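Local coordinates for protein pelota homolog (Archaeoglobus fulgidus, PDB 3OBY) that probably recognises stalled ribosomes, and may release non-functional ones and cleave stalled mRNA with a metal-dependent endoribonuclease activity, at residues E171-V176 against N198-F203; I189-G194 against V218-V223; K34-F39 against I107-K112; T21-W26 against V315-T320. One frame throughout, in Å; residues are numbered along the deposited sequence.

Interaction 1: E171-V176 against N198-F203; sequences EFFGEV and NDFLDF
Two different choices of first torsion bring three phenylalanine rings together here. In Phe173, CG lies anti to the carbonyl carbon (chi1 -71°), while in both Phe200 and Phe203 it lies anti to the backbone N (chi1 -176° in Phe200), so rings from helix 172-183 and helix 196-207 converge. Phe200 turns its edge to a face of Phe173 in a T-shaped pair, with planes at 89° and centroids 5.4 Å apart; its leading atom, CD1, stands 3.7 Å from CG of Phe173. Phe173 in turn directs an edge, offset, at the face of Phe203, the centroids of these two rings being 5.9 Å apart. The CB of Phe173 sits almost centrally over that same face, 3.8 Å from the centroid of the Phe203 ring, a CH-pi contact. The far rim of Phe203 reaches the backbone at Gly174, whose CA is 3.4 Å from Phe203 CZ. An alanine in place of Phe203 would remove this ring and would probably loosen the packing of the helices beside Gly174. On the sheet side, Val176 CG1 lies 3.7 Å from Phe200 CZ, and both residues rest on Leu134 of strand 131-137, with Phe173 on Ile136. No hydrogen bond links the segments: the helices are joined by an aromatic cluster whose steeply inclined rings set weakly positive C-H edges against electron-rich faces.

Interaction 2: I189-G194 against V218-V223; sequences IVAGPG and VDVSSV
Two backbone hydrogen bonds tie the end of strand 187-191 to the chain leaving its parallel neighbour: Val218 N donates to Val190 O over 3.0 Å, and Gly192 N donates to Val220 O over 3.1 Å. Both are moderately bent, with angles of 150° and 152° at the hydrogen, and in each the donor stands above the carbonyl plane of its acceptor. Beyond them the carbonyl oxygens of Gly192 and Val218 both accept from the ammonium group of Lys197, which reaches in from helix 196-207. Gly192 itself has a positive phi of 146°, a conformation in which any side chain would be jammed against the carbonyl oxygen of Ala191. Apolar groups close the contact on the strand side. Ala191 CB meets Val220 CB at 3.9 Å, and the side chains of Ile189 and Val218 lie side by side, pointing the same way, with their CG2 atoms 4.0 Å apart. Ile231 of helix 224-233 packs against Ile189, Ala191 and Val220. Further along, the ring of Pro193 is laid against the backbone of Ser221, its CD 3.1 Å from Ser221 O; the proline nitrogen has no hydrogen to offer there. Strands 187-191 and 215-217 are adjacent, parallel and linked through helices 196-207 and 209-212, so the contact gathers the C-terminal strand ends of a beta-alpha-beta crossover in the central domain's mixed sheet.

Interaction 3: K34-F39 against I107-K112; sequences KGDVVF and IIKKWK
Residues 37-38 and 107-108 run antiparallel, in a short ladder of two pairs. Val37 and Ile108 form the hydrogen-bonded pair: Val37 N donates to Ile108 O at 3.1 Å, and Ile108 N returns a bond to Val37 O at 2.8 Å, the latter almost along the carbonyl axis. Val38 and Ile107 follow as a non-hydrogen-bonded pair. Val37 and Ile108 share one face of the sheet, where the terminal CD1 of Ile108 extends to within 3.8 Å of Phe39 CE2; Val38 and Ile107 occupy the other face. At Lys109 the chain turns a corner, and the CG of Lys109 takes the crowded position between backbone N and carbonyl carbon (chi1 61°). A further bend at chi3 (-64°) folds the side chain over the Asp36 carboxylate, so that Lys109 NZ forms a 2.8 Å salt bridge to Asp36 OD2 on its syn lone pair. Glu33 takes part twice, its carboxylate paired with Lys109 and its backbone N bonded to Asp36 OD2, while Ile31 O also accepts from Lys109. Strand 105-108 thus runs between strands 14-18 and 37-40 of the Sm-fold domain, with the ion cluster where helix 22-31 ends and Trp111 turning back onto helix 113-123.

Interaction 4: T21-W26 against V315-T320; sequences TLDDLW and VVIMST
An interface between domains is made here, where the first turn of helix 22-31, from the N-terminal Sm-fold domain, meets an outermost strand, 314-318, of the C-terminal domain's sheet. The helix begins with a capping box: Asp24 N donates to Thr21 OG1 at 3.2 Å, and Thr21 N returns a weak bond to Asp24 OD1. Next to this start, Asp23 reaches across. Its OD1 accepts the backbone N-H of Ile317 over 2.8 Å on the syn lone pair, nearly straight at 161°, while OD2 forms a salt bridge with Arg245 of helix 236-262. The carboxylate is therefore held through both oxygens, by a strand-edge amide and by a charge. Ile317 fills the angle between the helix and its own strand: its side chain crosses that of Trp26 at about a right angle, with Ile317 CD1 3.6 Å from Trp26 CB, and its CG2 lies 3.9 Å from Leu22 CB. Leu22 carries the contact onward, with CD1 set 3.7 Å from Ser319 CB. Trp26 secures a further link between the domains, its NE1 bonding to Asp302 of helix 301-310. An alanine in place of Asp23 would strip both the Ile317 amide and Arg245 of this partner, and would probably weaken the hold of the helix on the strand. A buried carboxylate with these two donors, close to a helix N-terminus, is likely to stay ionised, so a directional polar bond reinforces the apolar packing between domains.

In the fold
Interactions 1 and 2 belong to a single domain and lie 14 Å apart between centres. They meet where Phe200 CD2 approaches Val190 CG1 at 4.3 Å, so the helix pair packs on the sheet that supplies strand 187-191. Interaction 3 lies in the Sm-fold domain, about 52 Å from interaction 1, centre to centre. Interaction 4 differs in kind, joining chain segments 289 residues apart across two domains; its centre is 22 Å from that of interaction 3, and helix 22-31 leads directly toward strand 37-40. The endoribonuclease activity is assigned to the N-terminal domain, which contains interaction 3 and one side of interaction 4. Archaeal Pelotas differ in domain arrangement; interaction 4 joins domains as arranged in this crystal.

Interaction 1: E171-V176 against N198-F203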
loop_
_atom_site.group_PDB
_atom_site.type_symbol
_atom_site.label_atom_id
_atom_site.label_comp_id
_atom_site.label_asym_id
_atom_site.label_seq_id
_atom_site.Cartn_x
_atom_site.Cartn_y
_atom_site.Cartn_z
ATOM N N GLU A 171 -19.460 -31.987 -8.151
ATOM C CA GLU A 171 -19.407 -31.223 -9.387
ATOM C C GLU A 171 -20.119 -29.900 -9.198
ATOM O O GLU A 171 -20.418 -29.183 -10.154
ATOM C CB GLU A 171 -20.014 -31.995 -10.557
ATOM C CG GLU A 171 -19.041 -32.117 -11.718
ATOM C CD GLU A 171 -17.941 -31.057 -11.669
ATOM O OE1 GLU A 171 -17.128 -31.079 -10.717
ATOM O OE2 GLU A 171 -17.890 -30.201 -12.576
ATOM N N PHE A 172 -20.397 -29.607 -7.935
ATOM C CA PHE A 172 -21.028 -28.370 -7.522
ATOM C C PHE A 172 -19.897 -27.364 -7.752
ATOM O O PHE A 172 -20.109 -26.246 -8.233
ATOM C CB PHE A 172 -21.397 -28.494 -6.036
ATOM C CG PHE A 172 -21.720 -27.196 -5.363
ATOM C CD1 PHE A 172 -22.735 -26.377 -5.841
ATOM C CD2 PHE A 172 -21.001 -26.788 -4.243
ATOM C CE1 PHE A 172 -23.037 -25.174 -5.206
ATOM C CE2 PHE A 172 -21.294 -25.587 -3.601
ATOM C CZ PHE A 172 -22.313 -24.775 -4.090
ATOM N N PHE A 173 -18.683 -27.818 -7.439
ATOM C CA PHE A 173 -17.460 -27.037 -7.588
ATOM C C PHE A 173 -17.276 -26.542 -9.016
ATOM O O PHE A 173 -17.122 -25.343 -9.257
ATOM C CB PHE A 173 -16.247 -27.889 -7.198
ATOM C CG PHE A 173 -16.145 -28.179 -5.724
ATOM C CD1 PHE A 173 -17.178 -27.845 -4.852
ATOM C CD2 PHE A 173 -15.010 -28.795 -5.209
ATOM C CE1 PHE A 173 -17.083 -28.121 -3.488
ATOM C CE2 PHE A 173 -14.904 -29.076 -3.846
ATOM C CZ PHE A 173 -15.943 -28.737 -2.984
ATOM N N GLY A 174 -17.276 -27.478 -9.957
ATOM C CA GLY A 174 -17.110 -27.121 -11.352
ATOM C C GLY A 174 -18.018 -25.987 -11.777
ATOM O O GLY A 174 -17.587 -25.073 -12.478
ATOM N N GLU A 175 -19.278 -26.042 -11.351
ATOM C CA GLU A 175 -20.253 -25.012 -11.699
ATOM C C GLU A 175 -19.879 -23.667 -11.089
ATOM O O GLU A 175 -19.978 -22.633 -11.750
ATOM C CB GLU A 175 -21.650 -25.426 -11.230
ATOM C CG GLU A 175 -22.225 -26.622 -11.974
ATOM C CD GLU A 175 -23.587 -27.034 -11.451
ATOM O OE1 GLU A 175 -24.063 -26.416 -10.475
ATOM O OE2 GLU A 175 -24.183 -27.979 -12.013
ATOM N N VAL A 176 -19.455 -23.686 -9.828
ATOM C CA VAL A 176 -19.056 -22.462 -9.141
ATOM C C VAL A 176 -17.849 -21.869 -9.854
ATOM O O VAL A 176 -17.825 -20.678 -10.181
ATOM C CB VAL A 176 -18.659 -22.740 -7.672
ATOM C CG1 VAL A 176 -18.220 -21.449 -6.995
ATOM C CG2 VAL A 176 -19.823 -23.355 -6.926
ATOM N N ASN A 198 -11.525 -25.432 1.405
ATOM C CA ASN A 198 -10.240 -26.065 1.174
ATOM C C ASN A 198 -10.277 -26.945 -0.074
ATOM O O ASN A 198 -9.531 -26.714 -1.027
ATOM C CB ASN A 198 -9.844 -26.885 2.403
ATOM C CG ASN A 198 -9.762 -26.038 3.657
ATOM O OD1 ASN A 198 -8.949 -25.119 3.746
ATOM N ND2 ASN A 198 -10.608 -26.342 4.634
ATOM N N ASP A 199 -11.155 -27.942 -0.081
ATOM C CA ASP A 199 -11.251 -28.833 -1.231
ATOM C C ASP A 199 -11.521 -28.067 -2.524
ATOM O O ASP A 199 -11.064 -28.470 -3.593
ATOM C CB ASP A 199 -12.348 -29.881 -1.019
ATOM C CG ASP A 199 -12.148 -30.689 0.252
ATOM O OD1 ASP A 199 -10.983 -30.874 0.673
ATOM O OD2 ASP A 199 -13.160 -31.149 0.821
ATOM N N PHE A 200 -12.261 -26.965 -2.425
ATOM C CA PHE A 200 -12.576 -26.157 -3.601
ATOM C C PHE A 200 -11.287 -25.591 -4.197
ATOM O O PHE A 200 -11.061 -25.676 -5.407
ATOM C CB PHE A 200 -13.535 -25.017 -3.229
ATOM C CG PHE A 200 -13.980 -24.190 -4.404
ATOM C CD1 PHE A 200 -14.788 -24.742 -5.396
ATOM C CD2 PHE A 200 -13.554 -22.870 -4.547
ATOM C CE1 PHE A 200 -15.165 -23.988 -6.514
ATOM C CE2 PHE A 200 -13.922 -22.113 -5.659
ATOM C CZ PHE A 200 -14.727 -22.673 -6.645
ATOM N N LEU A 201 -10.439 -25.020 -3.347
ATOM C CA LEU A 201 -9.178 -24.458 -3.809
ATOM C C LEU A 201 -8.362 -25.539 -4.515
ATOM O O LEU A 201 -7.798 -25.296 -5.584
ATOM C CB LEU A 201 -8.386 -23.865 -2.634
ATOM C CG LEU A 201 -6.967 -23.346 -2.919
ATOM C CD1 LEU A 201 -6.970 -22.397 -4.104
ATOM C CD2 LEU A 201 -6.420 -22.651 -1.688
ATOM N N ASP A 202 -8.302 -26.733 -3.926
ATOM C CA ASP A 202 -7.566 -27.830 -4.549
ATOM C C ASP A 202 -8.181 -28.078 -5.922
ATOM O O ASP A 202 -7.468 -28.296 -6.900
ATOM C CB ASP A 202 -7.644 -29.114 -3.708
ATOM C CG ASP A 202 -6.744 -29.073 -2.477
ATOM O OD1 ASP A 202 -5.630 -28.514 -2.563
ATOM O OD2 ASP A 202 -7.146 -29.619 -1.427
ATOM N N PHE A 203 -9.511 -28.035 -5.983
ATOM C CA PHE A 203 -10.226 -28.229 -7.236
ATOM C C PHE A 203 -9.764 -27.186 -8.249
ATOM O O PHE A 203 -9.635 -27.473 -9.439
ATOM C CB PHE A 203 -11.733 -28.079 -7.023
ATOM C CG PHE A 203 -12.536 -28.150 -8.298
ATOM C CD1 PHE A 203 -12.843 -29.376 -8.879
ATOM C CD2 PHE A 203 -12.956 -26.989 -8.937
ATOM C CE1 PHE A 203 -13.559 -29.445 -10.075
ATOM C CE2 PHE A 203 -13.671 -27.045 -10.133
ATOM C CZ PHE A 203 -13.970 -28.276 -10.703
#

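Interaction 2: I189-G194 against V218-V223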
loop_
_atom_site.group_PDB
_atom_site.type_symbol
_atom_site.label_atom_id
_atom_site.label_comp_id
_atom_site.label_asym_id
_atom_site.label_seq_id
_atom_site.Cartn_x
_atom_site.Cartn_y
_atom_site.Cartn_z
ATOM N N ILE A 189 -11.076 -14.499 -2.635
ATOM C CA ILE A 189 -11.008 -14.796 -1.217
ATOM C C ILE A 189 -12.014 -15.930 -1.082
ATOM O O ILE A 189 -13.175 -15.777 -1.446
ATOM C CB ILE A 189 -11.465 -13.611 -0.327
ATOM C CG1 ILE A 189 -10.452 -12.468 -0.383
ATOM C CG2 ILE A 189 -11.577 -14.070 1.110
ATOM C CD1 ILE A 189 -10.226 -11.917 -1.762
ATOM N N VAL A 190 -11.561 -17.073 -0.585
ATOM C CA VAL A 190 -12.424 -18.238 -0.413
ATOM C C VAL A 190 -12.590 -18.540 1.071
ATOM O O VAL A 190 -11.639 -18.954 1.733
ATOM C CB VAL A 190 -11.808 -19.466 -1.104
ATOM C CG1 VAL A 190 -12.740 -20.647 -1.008
ATOM C CG2 VAL A 190 -11.508 -19.140 -2.547
ATOM N N ALA A 191 -13.795 -18.328 1.590
ATOM C CA ALA A 191 -14.070 -18.578 3.002
ATOM C C ALA A 191 -15.293 -19.464 3.165
ATOM O O ALA A 191 -15.987 -19.757 2.194
ATOM C CB ALA A 191 -14.279 -17.263 3.738
ATOM N N GLY A 192 -15.554 -19.881 4.402
ATOM C CA GLY A 192 -16.695 -20.737 4.677
ATOM C C GLY A 192 -16.435 -21.727 5.799
ATOM O O GLY A 192 -15.303 -21.869 6.262
ATOM N N PRO A 193 -17.477 -22.427 6.266
ATOM C CA PRO A 193 -17.340 -23.408 7.344
ATOM C C PRO A 193 -16.775 -24.749 6.879
ATOM O O PRO A 193 -17.124 -25.241 5.808
ATOM C CB PRO A 193 -18.770 -23.542 7.851
ATOM C CG PRO A 193 -19.565 -23.408 6.586
ATOM C CD PRO A 193 -18.894 -22.230 5.911
ATOM N N GLY A 194 -15.899 -25.318 7.697
ATOM C CA GLY A 194 -15.335 -26.603 7.404
ATOM C C GLY A 194 -14.275 -26.615 6.337
ATOM O O GLY A 194 -13.413 -25.726 6.212
ATOM N N VAL A 218 -9.436 -18.223 3.684
ATOM C CA VAL A 218 -9.406 -17.591 4.998
ATOM C C VAL A 218 -10.149 -18.432 6.032
ATOM O O VAL A 218 -11.001 -19.249 5.684
ATOM C CB VAL A 218 -10.020 -16.175 4.932
ATOM C CG1 VAL A 218 -10.151 -15.581 6.322
ATOM C CG2 VAL A 218 -9.138 -15.283 4.073
ATOM N N ASP A 219 -9.816 -18.226 7.302
ATOM C CA ASP A 219 -10.424 -18.967 8.403
ATOM C C ASP A 219 -11.901 -18.661 8.653
ATOM O O ASP A 219 -12.598 -19.459 9.276
ATOM C CB ASP A 219 -9.638 -18.718 9.692
ATOM C CG ASP A 219 -10.077 -19.625 10.827
ATOM O OD1 ASP A 219 -9.686 -19.362 11.985
ATOM O OD2 ASP A 219 -10.805 -20.607 10.562
ATOM N N VAL A 220 -12.376 -17.510 8.184
ATOM C CA VAL A 220 -13.776 -17.125 8.372
ATOM C C VAL A 220 -14.731 -18.304 8.184
ATOM O O VAL A 220 -14.602 -19.076 7.237
ATOM C CB VAL A 220 -14.183 -16.000 7.390
ATOM C CG1 VAL A 220 -15.668 -15.703 7.520
ATOM C CG2 VAL A 220 -13.373 -14.746 7.675
ATOM N N SER A 221 -15.694 -18.437 9.090
ATOM C CA SER A 221 -16.656 -19.533 9.026
ATOM C C SER A 221 -18.019 -19.089 8.524
ATOM O O SER A 221 -18.782 -19.889 7.976
ATOM C CB SER A 221 -16.816 -20.171 10.406
ATOM O OG SER A 221 -15.601 -20.751 10.845
ATOM N N SER A 222 -18.324 -17.811 8.722
ATOM C CA SER A 222 -19.593 -17.238 8.300
ATOM C C SER A 222 -19.842 -17.558 6.827
ATOM O O SER A 222 -18.976 -18.098 6.144
ATOM C CB SER A 222 -19.563 -15.722 8.503
ATOM O OG SER A 222 -18.926 -15.379 9.725
ATOM N N VAL A 223 -21.027 -17.227 6.337
ATOM C CA VAL A 223 -21.350 -17.476 4.942
ATOM C C VAL A 223 -22.220 -16.334 4.425
ATOM O O VAL A 223 -22.871 -15.649 5.209
ATOM C CB VAL A 223 -22.078 -18.834 4.778
ATOM C CG1 VAL A 223 -23.329 -18.867 5.644
ATOM C CG2 VAL A 223 -22.418 -19.074 3.311
#

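Interaction 3: K34-F39 against I107-K112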
loop_
_atom_site.group_PDB
_atom_site.type_symbol
_atom_site.label_atom_id
_atom_site.label_comp_id
_atom_site.label_asym_id
_atom_site.label_seq_id
_atom_site.Cartn_x
_atom_site.Cartn_y
_atom_site.Cartn_z
ATOM N N LYS A 34 3.997 22.572 10.361
ATOM C CA LYS A 34 3.909 23.244 11.644
ATOM C C LYS A 34 2.826 24.279 11.462
ATOM O O LYS A 34 2.923 25.126 10.573
ATOM C CB LYS A 34 5.231 23.928 11.999
ATOM C CG LYS A 34 6.330 22.962 12.442
ATOM C CD LYS A 34 7.669 23.666 12.635
ATOM C CE LYS A 34 8.177 24.272 11.333
ATOM N NZ LYS A 34 9.502 24.928 11.480
ATOM N N GLY A 35 1.788 24.189 12.288
ATOM C CA GLY A 35 0.687 25.124 12.201
ATOM C C GLY A 35 -0.610 24.395 11.942
ATOM O O GLY A 35 -1.676 24.864 12.337
ATOM N N ASP A 36 -0.527 23.242 11.283
ATOM C CA ASP A 36 -1.725 22.461 10.991
ATOM C C ASP A 36 -2.274 21.841 12.267
ATOM O O ASP A 36 -1.756 22.062 13.356
ATOM C CB ASP A 36 -1.424 21.333 9.988
ATOM C CG ASP A 36 -0.913 21.845 8.648
ATOM O OD1 ASP A 36 -1.224 23.002 8.284
ATOM O OD2 ASP A 36 -0.216 21.075 7.950
ATOM N N VAL A 37 -3.341 21.071 12.127
ATOM C CA VAL A 37 -3.923 20.385 13.265
ATOM C C VAL A 37 -4.080 18.928 12.862
ATOM O O VAL A 37 -4.643 18.622 11.818
ATOM C CB VAL A 37 -5.301 20.968 13.662
ATOM C CG1 VAL A 37 -5.931 20.109 14.767
ATOM C CG2 VAL A 37 -5.140 22.406 14.149
ATOM N N VAL A 38 -3.567 18.036 13.699
ATOM C CA VAL A 38 -3.619 16.605 13.443
ATOM C C VAL A 38 -4.344 15.836 14.548
ATOM O O VAL A 38 -4.060 16.018 15.735
ATOM C CB VAL A 38 -2.183 16.031 13.306
ATOM C CG1 VAL A 38 -2.227 14.539 13.041
ATOM C CG2 VAL A 38 -1.444 16.764 12.193
ATOM N N PHE A 39 -5.278 14.980 14.142
ATOM C CA PHE A 39 -6.036 14.145 15.073
ATOM C C PHE A 39 -5.654 12.687 14.863
ATOM O O PHE A 39 -5.598 12.212 13.733
ATOM C CB PHE A 39 -7.538 14.289 14.830
ATOM C CG PHE A 39 -8.171 15.426 15.567
ATOM C CD1 PHE A 39 -8.717 15.232 16.833
ATOM C CD2 PHE A 39 -8.233 16.695 14.990
ATOM C CE1 PHE A 39 -9.320 16.283 17.515
ATOM C CE2 PHE A 39 -8.834 17.758 15.662
ATOM C CZ PHE A 39 -9.380 17.551 16.930
ATOM N N ILE A 107 -5.837 15.362 9.100
ATOM C CA ILE A 107 -5.064 16.582 8.937
ATOM C C ILE A 107 -6.092 17.666 8.620
ATOM O O ILE A 107 -6.927 17.500 7.737
ATOM C CB ILE A 107 -4.056 16.452 7.767
ATOM C CG1 ILE A 107 -3.030 15.376 8.089
ATOM C CG2 ILE A 107 -3.351 17.769 7.510
ATOM C CD1 ILE A 107 -2.135 15.033 6.917
ATOM N N ILE A 108 -6.037 18.762 9.367
ATOM C CA ILE A 108 -6.947 19.876 9.176
ATOM C C ILE A 108 -6.101 21.110 8.934
ATOM O O ILE A 108 -5.324 21.505 9.801
ATOM C CB ILE A 108 -7.817 20.094 10.420
ATOM C CG1 ILE A 108 -8.536 18.789 10.768
ATOM C CG2 ILE A 108 -8.826 21.204 10.163
ATOM C CD1 ILE A 108 -9.386 18.865 12.021
ATOM N N LYS A 109 -6.255 21.704 7.751
ATOM C CA LYS A 109 -5.494 22.888 7.360
ATOM C C LYS A 109 -6.086 23.464 6.085
ATOM O O LYS A 109 -7.129 23.017 5.593
ATOM C CB LYS A 109 -4.042 22.496 7.059
ATOM C CG LYS A 109 -3.945 21.484 5.905
ATOM C CD LYS A 109 -2.556 20.875 5.730
ATOM C CE LYS A 109 -1.522 21.922 5.339
ATOM N NZ LYS A 109 -0.154 21.350 5.188
ATOM N N LYS A 110 -5.395 24.466 5.560
ATOM C CA LYS A 110 -5.770 25.080 4.304
ATOM C C LYS A 110 -4.830 24.312 3.384
ATOM O O LYS A 110 -3.616 24.326 3.584
ATOM C CB LYS A 110 -5.439 26.581 4.301
ATOM C CG LYS A 110 -3.943 26.927 4.274
ATOM C CD LYS A 110 -3.712 28.430 4.427
ATOM C CE LYS A 110 -2.248 28.817 4.232
ATOM N NZ LYS A 110 -1.777 28.595 2.834
ATOM N N TRP A 111 -5.380 23.617 2.399
ATOM C CA TRP A 111 -4.554 22.830 1.496
ATOM C C TRP A 111 -4.046 23.543 0.248
ATOM O O TRP A 111 -4.769 24.304 -0.401
ATOM C CB TRP A 111 -5.314 21.572 1.087
ATOM C CG TRP A 111 -5.692 20.728 2.256
ATOM C CD1 TRP A 111 -6.677 20.979 3.162
ATOM C CD2 TRP A 111 -5.058 19.512 2.673
ATOM N NE1 TRP A 111 -6.697 19.997 4.121
ATOM C CE2 TRP A 111 -5.709 19.086 3.849
ATOM C CE3 TRP A 111 -3.994 18.746 2.172
ATOM C CZ2 TRP A 111 -5.340 17.918 4.531
ATOM C CZ3 TRP A 111 -3.629 17.587 2.851
ATOM C CH2 TRP A 111 -4.298 17.188 4.022
ATOM N N LYS A 112 -2.782 23.292 -0.081
ATOM C CA LYS A 112 -2.176 23.874 -1.273
ATOM C C LYS A 112 -2.357 22.841 -2.377
ATOM O O LYS A 112 -2.415 21.640 -2.111
ATOM C CB LYS A 112 -0.687 24.131 -1.055
ATOM C CG LYS A 112 -0.367 24.915 0.199
ATOM C CD LYS A 112 1.129 25.027 0.410
ATOM C CE LYS A 112 1.422 25.328 1.861
ATOM N NZ LYS A 112 0.810 24.275 2.714
#

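Interaction 4: T21-W26 against V315-T320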
loop_
_atom_site.group_PDB
_atom_site.type_symbol
_atom_site.label_atom_id
_atom_site.label_comp_id
_atom_site.label_asym_id
_atom_site.label_seq_id
_atom_site.Cartn_x
_atom_site.Cartn_y
_atom_site.Cartn_z
ATOM N N THR A 21 1.920 2.664 2.875
ATOM C CA THR A 21 3.276 2.367 2.453
ATOM C C THR A 21 4.263 3.389 2.989
ATOM O O THR A 21 3.870 4.473 3.429
ATOM C CB THR A 21 3.385 2.363 0.915
ATOM O OG1 THR A 21 3.142 3.680 0.410
ATOM C CG2 THR A 21 2.377 1.420 0.324
ATOM N N LEU A 22 5.544 3.041 2.947
ATOM C CA LEU A 22 6.567 3.955 3.412
ATOM C C LEU A 22 6.563 5.200 2.517
ATOM O O LEU A 22 6.938 6.287 2.959
ATOM C CB LEU A 22 7.927 3.259 3.418
ATOM C CG LEU A 22 7.988 2.041 4.357
ATOM C CD1 LEU A 22 9.393 1.477 4.378
ATOM C CD2 LEU A 22 7.565 2.431 5.759
ATOM N N ASP A 23 6.117 5.037 1.269
ATOM C CA ASP A 23 6.012 6.157 0.322
ATOM C C ASP A 23 5.030 7.158 0.930
ATOM O O ASP A 23 5.304 8.360 1.034
ATOM C CB ASP A 23 5.422 5.696 -1.022
ATOM C CG ASP A 23 6.352 4.789 -1.811
ATOM O OD1 ASP A 23 7.377 4.345 -1.263
ATOM O OD2 ASP A 23 6.046 4.510 -2.991
ATOM N N ASP A 24 3.871 6.631 1.320
ATOM C CA ASP A 24 2.805 7.424 1.909
ATOM C C ASP A 24 3.316 8.143 3.146
ATOM O O ASP A 24 3.190 9.362 3.271
ATOM C CB ASP A 24 1.629 6.521 2.300
ATOM C CG ASP A 24 0.844 5.991 1.105
ATOM O OD1 ASP A 24 0.064 5.030 1.307
ATOM O OD2 ASP A 24 0.981 6.529 -0.015
ATOM N N LEU A 25 3.895 7.373 4.059
ATOM C CA LEU A 25 4.421 7.923 5.299
ATOM C C LEU A 25 5.429 9.036 5.018
ATOM O O LEU A 25 5.438 10.069 5.687
ATOM C CB LEU A 25 5.078 6.816 6.119
ATOM C CG LEU A 25 5.202 7.124 7.611
ATOM C CD1 LEU A 25 3.817 7.367 8.180
ATOM C CD2 LEU A 25 5.881 5.967 8.330
ATOM N N TRP A 26 6.273 8.823 4.014
ATOM C CA TRP A 26 7.270 9.815 3.643
ATOM C C TRP A 26 6.595 11.091 3.114
ATOM O O TRP A 26 7.020 12.206 3.433
ATOM C CB TRP A 26 8.218 9.244 2.580
ATOM C CG TRP A 26 9.330 10.164 2.238
ATOM C CD1 TRP A 26 10.502 10.317 2.913
ATOM C CD2 TRP A 26 9.353 11.121 1.173
ATOM N NE1 TRP A 26 11.258 11.311 2.339
ATOM C CE2 TRP A 26 10.577 11.823 1.269
ATOM C CE3 TRP A 26 8.453 11.460 0.151
ATOM C CZ2 TRP A 26 10.928 12.844 0.383
ATOM C CZ3 TRP A 26 8.801 12.479 -0.731
ATOM C CH2 TRP A 26 10.030 13.158 -0.609
ATOM N N VAL A 315 9.414 8.200 -6.667
ATOM C CA VAL A 315 10.209 7.640 -5.587
ATOM C C VAL A 315 9.539 6.356 -5.114
ATOM O O VAL A 315 8.321 6.289 -5.010
ATOM C CB VAL A 315 10.311 8.609 -4.382
ATOM C CG1 VAL A 315 11.196 7.995 -3.299
ATOM C CG2 VAL A 315 10.861 9.963 -4.833
ATOM N N VAL A 316 10.343 5.336 -4.841
ATOM C CA VAL A 316 9.829 4.059 -4.358
ATOM C C VAL A 316 10.658 3.632 -3.146
ATOM O O VAL A 316 11.823 3.253 -3.281
ATOM C CB VAL A 316 9.912 2.970 -5.454
ATOM C CG1 VAL A 316 9.576 1.614 -4.865
ATOM C CG2 VAL A 316 8.949 3.294 -6.600
ATOM N N ILE A 317 10.058 3.714 -1.962
ATOM C CA ILE A 317 10.757 3.334 -0.743
ATOM C C ILE A 317 10.366 1.923 -0.346
ATOM O O ILE A 317 9.215 1.670 0.013
ATOM C CB ILE A 317 10.431 4.283 0.436
ATOM C CG1 ILE A 317 10.677 5.734 0.035
ATOM C CG2 ILE A 317 11.315 3.937 1.636
ATOM C CD1 ILE A 317 10.257 6.729 1.076
ATOM N N MET A 318 11.334 1.013 -0.404
ATOM C CA MET A 318 11.104 -0.384 -0.054
ATOM C C MET A 318 11.614 -0.677 1.347
ATOM O O MET A 318 12.661 -0.188 1.760
ATOM C CB MET A 318 11.804 -1.304 -1.055
ATOM C CG MET A 318 11.633 -0.907 -2.522
ATOM S SD MET A 318 12.465 -2.081 -3.594
ATOM C CE MET A 318 11.987 -1.502 -5.186
ATOM N N SER A 319 10.856 -1.480 2.077
ATOM C CA SER A 319 11.226 -1.854 3.430
ATOM C C SER A 319 12.115 -3.082 3.447
ATOM O O SER A 319 11.750 -4.123 2.914
ATOM C CB SER A 319 9.979 -2.153 4.249
ATOM O OG SER A 319 10.325 -2.821 5.447
ATOM N N THR A 320 13.276 -2.968 4.076
ATOM C CA THR A 320 14.187 -4.099 4.169
ATOM C C THR A 320 13.579 -5.261 4.957
ATOM O O THR A 320 14.232 -6.286 5.159
ATOM C CB THR A 320 15.502 -3.691 4.820
ATOM O OG1 THR A 320 15.238 -3.068 6.084
ATOM C CG2 THR A 320 16.240 -2.703 3.925
#